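Local coordinates for protein glutathione transferase o1 (Bombyx mori, PDB 3RBT) that probably transfers glutathione to electrophilic substrates and may reduce dehydroascorbate, being an Omega-class glutathione transferase, at residues 28-33 and 53-58; 75-80 and 88-93; 165-170 and 208-213. All coordinates share one frame; numbering follows the deposited sequence.

Interaction 1 of 3, residues 28-33 and 53-58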
loop_
_atom_site.group_PDB
_atom_site.type_symbol
_atom_site.label_atom_id
_atom_site.label_comp_id
_atom_site.label_asym_id
_atom_site.label_seq_id
_atom_site.Cartn_x
_atom_site.Cartn_y
_atom_site.Cartn_z
ATOM N N ARG A 28 9.910 -15.644 13.127
ATOM C CA ARG A 28 9.191 -15.346 14.366
ATOM C C ARG A 28 8.125 -14.282 14.149
ATOM O O ARG A 28 8.435 -13.162 13.741
ATOM C CB ARG A 28 10.170 -14.884 15.444
ATOM C CG ARG A 28 9.554 -14.670 16.828
ATOM C CD ARG A 28 10.632 -14.240 17.822
ATOM N NE ARG A 28 11.563 -15.325 18.140
ATOM C CZ ARG A 28 12.862 -15.168 18.392
ATOM N NH1 ARG A 28 13.427 -13.967 18.353
ATOM N NH2 ARG A 28 13.607 -16.227 18.680
ATOM N N LEU A 29 6.876 -14.633 14.438
ATOM C CA LEU A 29 5.789 -13.672 14.379
ATOM C C LEU A 29 5.389 -13.188 15.772
ATOM O O LEU A 29 5.022 -13.993 16.643
ATOM C CB LEU A 29 4.575 -14.260 13.647
ATOM C CG LEU A 29 3.457 -13.262 13.288
ATOM C CD1 LEU A 29 3.902 -12.272 12.211
ATOM C CD2 LEU A 29 2.173 -13.981 12.863
ATOM N N TYR A 30 5.489 -11.875 15.970
ATOM C CA TYR A 30 4.915 -11.198 17.128
ATOM C C TYR A 30 3.479 -10.808 16.784
ATOM O O TYR A 30 3.234 -10.029 15.859
ATOM C CB TYR A 30 5.729 -9.957 17.505
ATOM C CG TYR A 30 7.145 -10.236 17.965
ATOM C CD1 TYR A 30 8.186 -10.312 17.046
ATOM C CD2 TYR A 30 7.449 -10.394 19.318
ATOM C CE1 TYR A 30 9.495 -10.563 17.454
ATOM C CE2 TYR A 30 8.758 -10.652 19.739
ATOM C CZ TYR A 30 9.776 -10.723 18.791
ATOM O OH TYR A 30 11.080 -10.966 19.160
ATOM N N HIS A 31 2.539 -11.354 17.546
ATOM C CA HIS A 31 1.132 -11.370 17.168
ATOM C C HIS A 31 0.264 -11.212 18.403
ATOM O O HIS A 31 0.527 -11.836 19.433
ATOM C CB HIS A 31 0.837 -12.702 16.459
ATOM C CG HIS A 31 -0.617 -13.017 16.287
ATOM N ND1 HIS A 31 -1.455 -12.274 15.480
ATOM C CD2 HIS A 31 -1.370 -14.031 16.779
ATOM C CE1 HIS A 31 -2.667 -12.803 15.503
ATOM N NE2 HIS A 31 -2.642 -13.871 16.285
ATOM N N VAL A 32 -0.743 -10.347 18.321
ATOM C CA VAL A 32 -1.751 -10.279 19.379
ATOM C C VAL A 32 -2.881 -11.256 19.046
ATOM O O VAL A 32 -3.473 -11.185 17.972
ATOM C CB VAL A 32 -2.341 -8.868 19.545
ATOM C CG1 VAL A 32 -3.467 -8.890 20.578
ATOM C CG2 VAL A 32 -1.266 -7.883 19.956
ATOM N N ASP A 33 -3.185 -12.149 19.981
ATOM C CA ASP A 33 -4.226 -13.154 19.795
ATOM C C ASP A 33 -5.502 -12.523 19.238
ATOM O O ASP A 33 -5.932 -11.485 19.714
ATOM C CB ASP A 33 -4.513 -13.859 21.130
ATOM C CG ASP A 33 -4.390 -15.367 21.028
ATOM O OD1 ASP A 33 -4.241 -15.890 19.900
ATOM O OD2 ASP A 33 -4.432 -16.040 22.076
ATOM N N GLU A 53 7.570 -19.480 14.682
ATOM C CA GLU A 53 7.029 -19.508 16.031
ATOM C C GLU A 53 6.255 -18.217 16.269
ATOM O O GLU A 53 6.551 -17.184 15.663
ATOM C CB GLU A 53 8.154 -19.660 17.056
ATOM C CG GLU A 53 9.324 -18.699 16.839
ATOM C CD GLU A 53 10.471 -18.946 17.803
ATOM O OE1 GLU A 53 10.874 -20.111 17.982
ATOM O OE2 GLU A 53 10.962 -17.967 18.389
ATOM N N VAL A 54 5.259 -18.285 17.144
ATOM C CA VAL A 54 4.462 -17.130 17.505
ATOM C C VAL A 54 4.839 -16.641 18.900
ATOM O O VAL A 54 4.747 -17.393 19.875
ATOM C CB VAL A 54 2.954 -17.449 17.469
ATOM C CG1 VAL A 54 2.134 -16.232 17.885
ATOM C CG2 VAL A 54 2.538 -17.912 16.089
ATOM N N TYR A 55 5.273 -15.387 18.992
ATOM C CA TYR A 55 5.391 -14.750 20.292
ATOM C C TYR A 55 4.159 -13.900 20.540
ATOM O O TYR A 55 3.935 -12.886 19.870
ATOM C CB TYR A 55 6.703 -13.972 20.446
ATOM C CG TYR A 55 7.815 -14.858 20.960
ATOM C CD1 TYR A 55 8.298 -14.724 22.261
ATOM C CD2 TYR A 55 8.355 -15.870 20.155
ATOM C CE1 TYR A 55 9.306 -15.570 22.744
ATOM C CE2 TYR A 55 9.359 -16.705 20.621
ATOM C CZ TYR A 55 9.831 -16.554 21.914
ATOM O OH TYR A 55 10.830 -17.392 22.367
ATOM N N ARG A 56 3.346 -14.364 21.485
ATOM C CA ARG A 56 2.102 -13.708 21.850
ATOM C C ARG A 56 2.374 -12.409 22.595
ATOM O O ARG A 56 3.058 -12.403 23.622
ATOM C CB ARG A 56 1.252 -14.631 22.730
ATOM C CG ARG A 56 0.634 -15.802 22.005
ATOM C CD ARG A 56 0.019 -16.776 23.000
ATOM N NE ARG A 56 -1.179 -17.407 22.453
ATOM C CZ ARG A 56 -2.148 -17.961 23.184
ATOM N NH1 ARG A 56 -2.076 -17.967 24.514
ATOM N NH2 ARG A 56 -3.197 -18.508 22.579
ATOM N N LEU A 57 1.831 -11.319 22.066
ATOM C CA LEU A 57 1.950 -10.012 22.685
ATOM C C LEU A 57 0.718 -9.729 23.533
ATOM O O LEU A 57 -0.420 -9.941 23.089
ATOM C CB LEU A 57 2.102 -8.922 21.615
ATOM C CG LEU A 57 3.333 -8.929 20.706
ATOM C CD1 LEU A 57 3.075 -8.102 19.444
ATOM C CD2 LEU A 57 4.558 -8.423 21.441
ATOM N N ASP A 58 0.957 -9.280 24.762
ATOM C CA ASP A 58 -0.096 -8.769 25.623
ATOM C C ASP A 58 -0.222 -7.270 25.351
ATOM O O ASP A 58 0.712 -6.513 25.629
ATOM C CB ASP A 58 0.245 -9.027 27.097
ATOM C CG ASP A 58 -0.925 -8.736 28.042
ATOM O OD1 ASP A 58 -1.708 -7.795 27.785
ATOM O OD2 ASP A 58 -1.050 -9.447 29.063
#
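Strands 28-31 and 53-56 run parallel with axes 4.7 Å apart and inclined at 28°, forming the beta-alpha-beta unit of the thioredoxin-like N-terminal domain, in which helix 36-47 makes the crossover. Backbone hydrogen bonds stitch the pair by alternation: Leu29 and His31 each use both N and O, reaching Glu53 O, Tyr55 N, Tyr55 O and Leu57 N in turn. The first, Leu29 N to Glu53 O at 2.8 Å, arrives almost along the C=O axis, whereas Leu57 N sits well above the carbonyl plane of His31. Leu29, His31 and Val54 turn their side chains to the face covered by helix 36-47, where Val54 CG1 touches His31 CB at 4.0 Å, near the plane of the imidazole.

On the other face, Tyr30 and Tyr55 lie side by side, with Tyr30 CD2 3.8 Å from Tyr55 CB, and Leu57 CD1 packs against Tyr30 CB. The hydroxyl of Tyr30 bonds to Glu79 on the next strand. Near the C-terminal ends, Asp33 OD2 stands 2.8 Å from Arg56 NH2 over the guanidinium face, an electrostatic salt bridge. Arg28, its CG anti to the backbone N (chi1 -174°), bends at chi3 and runs alongside Glu53, with Arg28 CD 3.6 Å from Tyr55 CD2. Its NH1 pairs with Glu79 and NH2 with Pro21 O, while Arg28 NE donates in the guanidinium plane to the anti lone pair of Glu53 OE2, at 2.7 Å.

Interaction 2 of 3, residues 75-80 and 88-93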
loop_
_atom_site.group_PDB
_atom_site.type_symbol
_atom_site.label_atom_id
_atom_site.label_comp_id
_atom_site.label_asym_id
_atom_site.label_seq_id
_atom_site.Cartn_x
_atom_site.Cartn_y
_atom_site.Cartn_z
ATOM N N ILE A 75 1.469 -3.834 14.411
ATOM C CA ILE A 75 1.247 -5.279 14.526
ATOM C C ILE A 75 0.664 -5.841 13.235
ATOM O O ILE A 75 -0.063 -5.136 12.530
ATOM C CB ILE A 75 0.340 -5.675 15.738
ATOM C CG1 ILE A 75 -1.055 -5.042 15.621
ATOM C CG2 ILE A 75 1.035 -5.358 17.090
ATOM C CD1 ILE A 75 -2.043 -5.571 16.647
ATOM N N PRO A 76 1.000 -7.101 12.906
ATOM C CA PRO A 76 1.963 -7.945 13.625
ATOM C C PRO A 76 3.383 -7.551 13.249
ATOM O O PRO A 76 3.574 -6.631 12.454
ATOM C CB PRO A 76 1.656 -9.339 13.080
ATOM C CG PRO A 76 1.269 -9.069 11.662
ATOM C CD PRO A 76 0.425 -7.812 11.749
ATOM N N VAL A 77 4.368 -8.236 13.821
ATOM C CA VAL A 77 5.756 -8.062 13.417
ATOM C C VAL A 77 6.325 -9.419 13.020
ATOM O O VAL A 77 6.194 -10.400 13.760
ATOM C CB VAL A 77 6.634 -7.491 14.550
ATOM C CG1 VAL A 77 8.092 -7.379 14.086
ATOM C CG2 VAL A 77 6.115 -6.139 15.023
ATOM N N LEU A 78 6.943 -9.480 11.846
ATOM C CA LEU A 78 7.659 -10.674 11.458
ATOM C C LEU A 78 9.145 -10.397 11.613
ATOM O O LEU A 78 9.692 -9.481 10.973
ATOM C CB LEU A 78 7.314 -11.089 10.015
ATOM C CG LEU A 78 7.985 -12.361 9.471
ATOM C CD1 LEU A 78 7.383 -13.642 10.060
ATOM C CD2 LEU A 78 7.929 -12.408 7.945
ATOM N N GLU A 79 9.785 -11.178 12.479
ATOM C CA GLU A 79 11.222 -11.068 12.695
ATOM C C GLU A 79 11.901 -12.134 11.852
ATOM O O GLU A 79 11.526 -13.304 11.906
ATOM C CB GLU A 79 11.584 -11.229 14.176
ATOM C CG GLU A 79 13.051 -10.909 14.508
ATOM C CD GLU A 79 13.356 -10.948 16.003
ATOM O OE1 GLU A 79 12.758 -11.774 16.721
ATOM O OE2 GLU A 79 14.199 -10.154 16.460
ATOM N N ILE A 80 12.906 -11.714 11.084
ATOM C CA ILE A 80 13.544 -12.563 10.083
ATOM C C ILE A 80 15.066 -12.473 10.236
ATOM O O ILE A 80 15.574 -11.480 10.755
ATOM C CB ILE A 80 13.113 -12.162 8.640
ATOM C CG1 ILE A 80 13.440 -10.687 8.348
ATOM C CG2 ILE A 80 11.610 -12.408 8.425
ATOM C CD1 ILE A 80 13.500 -10.353 6.870
ATOM N N PHE A 88 13.157 -6.723 12.380
ATOM C CA PHE A 88 11.715 -6.587 12.378
ATOM C C PHE A 88 11.235 -6.176 10.984
ATOM O O PHE A 88 11.824 -5.304 10.341
ATOM C CB PHE A 88 11.291 -5.527 13.397
ATOM C CG PHE A 88 11.176 -6.027 14.821
ATOM C CD1 PHE A 88 10.404 -5.312 15.746
ATOM C CD2 PHE A 88 11.820 -7.190 15.241
ATOM C CE1 PHE A 88 10.286 -5.736 17.068
ATOM C CE2 PHE A 88 11.701 -7.630 16.553
ATOM C CZ PHE A 88 10.935 -6.900 17.477
ATOM N N LEU A 89 10.183 -6.836 10.514
ATOM C CA LEU A 89 9.462 -6.409 9.318
ATOM C C LEU A 89 8.043 -6.054 9.721
ATOM O O LEU A 89 7.408 -6.801 10.464
ATOM C CB LEU A 89 9.438 -7.507 8.253
ATOM C CG LEU A 89 10.540 -7.534 7.181
ATOM C CD1 LEU A 89 10.235 -8.614 6.130
ATOM C CD2 LEU A 89 10.678 -6.196 6.506
ATOM N N PHE A 90 7.566 -4.912 9.225
ATOM C CA PHE A 90 6.263 -4.371 9.593
ATOM C C PHE A 90 5.294 -4.368 8.414
ATOM O O PHE A 90 5.712 -4.489 7.255
ATOM C CB PHE A 90 6.408 -2.929 10.122
ATOM C CG PHE A 90 7.320 -2.790 11.314
ATOM C CD1 PHE A 90 8.575 -2.205 11.180
ATOM C CD2 PHE A 90 6.916 -3.222 12.573
ATOM C CE1 PHE A 90 9.422 -2.061 12.277
ATOM C CE2 PHE A 90 7.760 -3.092 13.683
ATOM C CZ PHE A 90 9.009 -2.505 13.534
ATOM N N GLU A 91 4.007 -4.198 8.738
ATOM C CA GLU A 91 2.901 -4.026 7.780
ATOM C C GLU A 91 2.544 -5.318 7.040
ATOM O O GLU A 91 3.358 -5.843 6.267
ATOM C CB GLU A 91 3.163 -2.863 6.812
ATOM C CG GLU A 91 3.260 -1.499 7.493
ATOM C CD GLU A 91 3.165 -0.341 6.524
ATOM O OE1 GLU A 91 2.694 -0.550 5.383
ATOM O OE2 GLU A 91 3.560 0.797 6.906
ATOM N N SER A 92 1.330 -5.823 7.282
ATOM C CA SER A 92 0.944 -7.187 6.868
ATOM C C SER A 92 1.088 -7.440 5.368
ATOM O O SER A 92 1.509 -8.516 4.963
ATOM C CB SER A 92 -0.491 -7.526 7.320
ATOM O OG SER A 92 -1.443 -6.718 6.644
ATOM N N VAL A 93 0.737 -6.443 4.559
ATOM C CA VAL A 93 0.915 -6.522 3.108
ATOM C C VAL A 93 2.389 -6.663 2.723
ATOM O O VAL A 93 2.747 -7.537 1.941
ATOM C CB VAL A 93 0.313 -5.294 2.384
ATOM C CG1 VAL A 93 0.533 -5.413 0.871
ATOM C CG2 VAL A 93 -1.177 -5.170 2.695
HETATM O O HOH W 1 -0.545 -4.768 9.419
HETATM O O HOH W 2 3.018 -4.137 11.232
#
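Val77 holds CG1 anti to its backbone N (chi1 178°), and Phe88 turns CG anti to its carbonyl carbon (chi1 -83°), so that the methyl lands over the ring face in a CH-pi contact, 3.7 Å from the centroid. The other methyl, Val77 CG2, lies alongside Phe90, 3.7 Å from CE2. Glu79, extended, brings its carboxylate to the edge of the Phe88 ring, with the two planes 80° apart. These residues belong to the antiparallel hairpin that ends the thioredoxin-like sheet. Leu78 and Leu89 are its hydrogen-bonded pair, with Leu89 N 2.7 Å from Leu78 O and the return bond from Leu78 N to Leu89 O. On their face Ile80 CD1 touches Leu89 CD1, and Tyr114 and Gln118 of the second subunit pack on Ile80 and Leu89.

At the open end of the hairpin the two segments separate, and two waters span them: one links Pro76 O to Glu91 N, the other Ile75 O to Ser92 N at the start of helix 92-102. The peptide bond before Pro76 is cis, a hallmark of thioredoxin-like folds. Glu79 OE1 is engaged by Arg28 and Tyr30, a pairing that would probably stabilise the buried carboxylate as an anion beside the apolar Phe88 ring.

Interaction 3 of 3, residues 165-170 and 208-213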
loop_
_atom_site.group_PDB
_atom_site.type_symbol
_atom_site.label_atom_id
_atom_site.label_comp_id
_atom_site.label_asym_id
_atom_site.label_seq_id
_atom_site.Cartn_x
_atom_site.Cartn_y
_atom_site.Cartn_z
ATOM N N ASN A 165 -13.276 -21.000 -8.710
ATOM C CA ASN A 165 -13.641 -21.287 -7.322
ATOM C C ASN A 165 -13.058 -20.288 -6.318
ATOM O O ASN A 165 -13.677 -19.990 -5.298
ATOM C CB ASN A 165 -13.269 -22.724 -6.948
ATOM C CG ASN A 165 -14.081 -23.752 -7.726
ATOM O OD1 ASN A 165 -15.138 -23.433 -8.279
ATOM N ND2 ASN A 165 -13.591 -24.988 -7.778
ATOM N N TYR A 166 -11.868 -19.772 -6.616
ATOM C CA TYR A 166 -11.219 -18.793 -5.757
ATOM C C TYR A 166 -10.733 -17.613 -6.573
ATOM O O TYR A 166 -10.633 -17.699 -7.794
ATOM C CB TYR A 166 -10.025 -19.413 -5.035
ATOM C CG TYR A 166 -10.286 -20.730 -4.344
ATOM C CD1 TYR A 166 -10.615 -20.772 -2.987
ATOM C CD2 TYR A 166 -10.159 -21.940 -5.033
ATOM C CE1 TYR A 166 -10.846 -21.984 -2.340
ATOM C CE2 TYR A 166 -10.387 -23.157 -4.393
ATOM C CZ TYR A 166 -10.728 -23.170 -3.049
ATOM O OH TYR A 166 -10.936 -24.369 -2.409
ATOM N N PHE A 167 -10.383 -16.525 -5.887
ATOM C CA PHE A 167 -9.778 -15.369 -6.541
ATOM C C PHE A 167 -8.447 -15.741 -7.199
ATOM O O PHE A 167 -8.097 -15.202 -8.251
ATOM C CB PHE A 167 -9.638 -14.199 -5.552
ATOM C CG PHE A 167 -10.959 -13.600 -5.157
ATOM C CD1 PHE A 167 -11.624 -14.035 -4.017
ATOM C CD2 PHE A 167 -11.560 -12.630 -5.958
ATOM C CE1 PHE A 167 -12.867 -13.494 -3.665
ATOM C CE2 PHE A 167 -12.800 -12.088 -5.624
ATOM C CZ PHE A 167 -13.455 -12.521 -4.472
ATOM N N GLY A 168 -7.736 -16.693 -6.593
ATOM C CA GLY A 168 -6.476 -17.203 -7.139
ATOM C C GLY A 168 -6.596 -18.210 -8.274
ATOM O O GLY A 168 -5.592 -18.617 -8.853
ATOM N N GLY A 169 -7.819 -18.607 -8.612
ATOM C CA GLY A 169 -8.030 -19.611 -9.650
ATOM C C GLY A 169 -8.627 -20.873 -9.076
ATOM O O GLY A 169 -9.562 -20.807 -8.284
ATOM N N ASN A 170 -8.076 -22.020 -9.472
ATOM C CA ASN A 170 -8.544 -23.334 -9.014
ATOM C C ASN A 170 -8.188 -23.613 -7.560
ATOM O O ASN A 170 -8.825 -24.455 -6.915
ATOM C CB ASN A 170 -7.972 -24.449 -9.894
ATOM C CG ASN A 170 -8.672 -24.567 -11.246
ATOM O OD1 ASN A 170 -9.701 -23.929 -11.502
ATOM N ND2 ASN A 170 -8.121 -25.411 -12.114
ATOM N N ALA A 208 -20.492 -16.260 -0.967
ATOM C CA ALA A 208 -20.935 -17.179 0.071
ATOM C C ALA A 208 -20.400 -18.582 -0.194
ATOM O O ALA A 208 -19.877 -19.221 0.713
ATOM C CB ALA A 208 -22.471 -17.200 0.163
ATOM N N ASP A 209 -20.532 -19.038 -1.443
ATOM C CA ASP A 209 -19.985 -20.316 -1.890
ATOM C C ASP A 209 -18.479 -20.411 -1.622
ATOM O O ASP A 209 -18.004 -21.404 -1.073
ATOM C CB ASP A 209 -20.264 -20.527 -3.386
ATOM C CG ASP A 209 -21.693 -20.956 -3.670
ATOM O OD1 ASP A 209 -22.527 -20.989 -2.733
ATOM O OD2 ASP A 209 -21.989 -21.264 -4.848
ATOM N N TRP A 210 -17.749 -19.366 -2.005
ATOM C CA TRP A 210 -16.307 -19.260 -1.786
ATOM C C TRP A 210 -15.967 -19.356 -0.291
ATOM O O TRP A 210 -15.072 -20.111 0.101
ATOM C CB TRP A 210 -15.787 -17.960 -2.424
ATOM C CG TRP A 210 -14.392 -17.549 -2.022
ATOM C CD1 TRP A 210 -13.216 -17.981 -2.571
ATOM C CD2 TRP A 210 -14.035 -16.614 -1.000
ATOM N NE1 TRP A 210 -12.151 -17.381 -1.946
ATOM C CE2 TRP A 210 -12.623 -16.535 -0.978
ATOM C CE3 TRP A 210 -14.770 -15.838 -0.096
ATOM C CZ2 TRP A 210 -11.930 -15.711 -0.089
ATOM C CZ3 TRP A 210 -14.088 -15.019 0.785
ATOM C CH2 TRP A 210 -12.677 -14.962 0.785
ATOM N N GLY A 211 -16.700 -18.603 0.532
ATOM C CA GLY A 211 -16.621 -18.714 1.989
ATOM C C GLY A 211 -16.685 -20.146 2.501
ATOM O O GLY A 211 -15.879 -20.549 3.348
ATOM N N ASP A 212 -17.636 -20.917 1.977
ATOM C CA ASP A 212 -17.797 -22.321 2.361
ATOM C C ASP A 212 -16.575 -23.142 1.978
ATOM O O ASP A 212 -16.084 -23.944 2.771
ATOM C CB ASP A 212 -19.053 -22.921 1.712
ATOM C CG ASP A 212 -20.330 -22.361 2.293
ATOM O OD1 ASP A 212 -20.295 -21.876 3.447
ATOM O OD2 ASP A 212 -21.367 -22.407 1.603
ATOM N N GLN A 213 -16.091 -22.932 0.758
ATOM C CA GLN A 213 -14.907 -23.627 0.271
ATOM C C GLN A 213 -13.648 -23.244 1.050
ATOM O O GLN A 213 -12.839 -24.106 1.373
ATOM C CB GLN A 213 -14.721 -23.386 -1.232
ATOM C CG GLN A 213 -15.726 -24.147 -2.103
ATOM C CD GLN A 213 -15.524 -25.648 -2.044
ATOM O OE1 GLN A 213 -14.409 -26.147 -2.233
ATOM N NE2 GLN A 213 -16.602 -26.382 -1.784
HETATM O O HOH W 3 -12.259 -26.100 -4.041
#
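The indole of Trp210 on helix 205-216, its CG anti to the backbone N (chi1 167°), reaches the loop 165-170, where it forms an aromatic cluster with Tyr166 and Phe167. Within that loop, Tyr166 to Gly169 form a type I beta turn closed by paired backbone bonds between its end residues, and it places the two aromatic side chains at different parts of the indole. Phe167 is the inner one. Its edge is directed at one face of Trp210 in a T-shaped stack, with planes 81° apart and Phe167 CE1 above the ring system, 4.1 Å from Trp210 CE2. Tyr166 instead meets the indole rim to rim, neither ring over the other's face, and Tyr166 CD1 lies 3.8 Å from Trp210 CD1. Asn165 O approaches that same carbon at the edge of the indole, at 3.4 Å. The indole nitrogen is satisfied by Asp176, whose carboxylate also takes the backbone N-H groups of Phe167 and Gly168; one acidic side chain thus fixes both the turn and the tryptophan.

Away from the buried Phe167–Trp210 stack the contact loosens. One water, 2.7 Å from Tyr166 OH, spans the gap to the helix by donating to the side-chain oxygen of Gln213. Gln213, bent at chi2 (-67°), is exposed, as is Asn165, so this polar bridge lies on the solvent side.

The contact joins the connection between helices 145-162 and 174-186 to helix 205-216 in the all-helical C-terminal domain. Leu159 of helix 145-162 touches both Phe167 and Trp210, while Val179, Trp180 and Val183 of helix 174-186 pack around the indole.

In the fold
Along the chain the three contacts follow in series, each closing before the next opens. Interactions 1 and 2, their centres about 11 Å apart, share the four-stranded mixed sheet of the N-terminal domain, ordered 52-56, 27-31, 77-80, 87-89. The central strands 27-31 and 77-80 are neighbours, so the crossover unit and the hairpin are joined directly, through backbone bonds such as Tyr30 N to Val77 O and through a side-chain ion pair. Interaction 3 belongs to the helical C-terminal domain on the opposite side of the chain's centre, with its centre about 29 Å from that of interaction 1 and 27 Å from that of interaction 2. Together they represent the two-domain architecture of the glutathione transferase family.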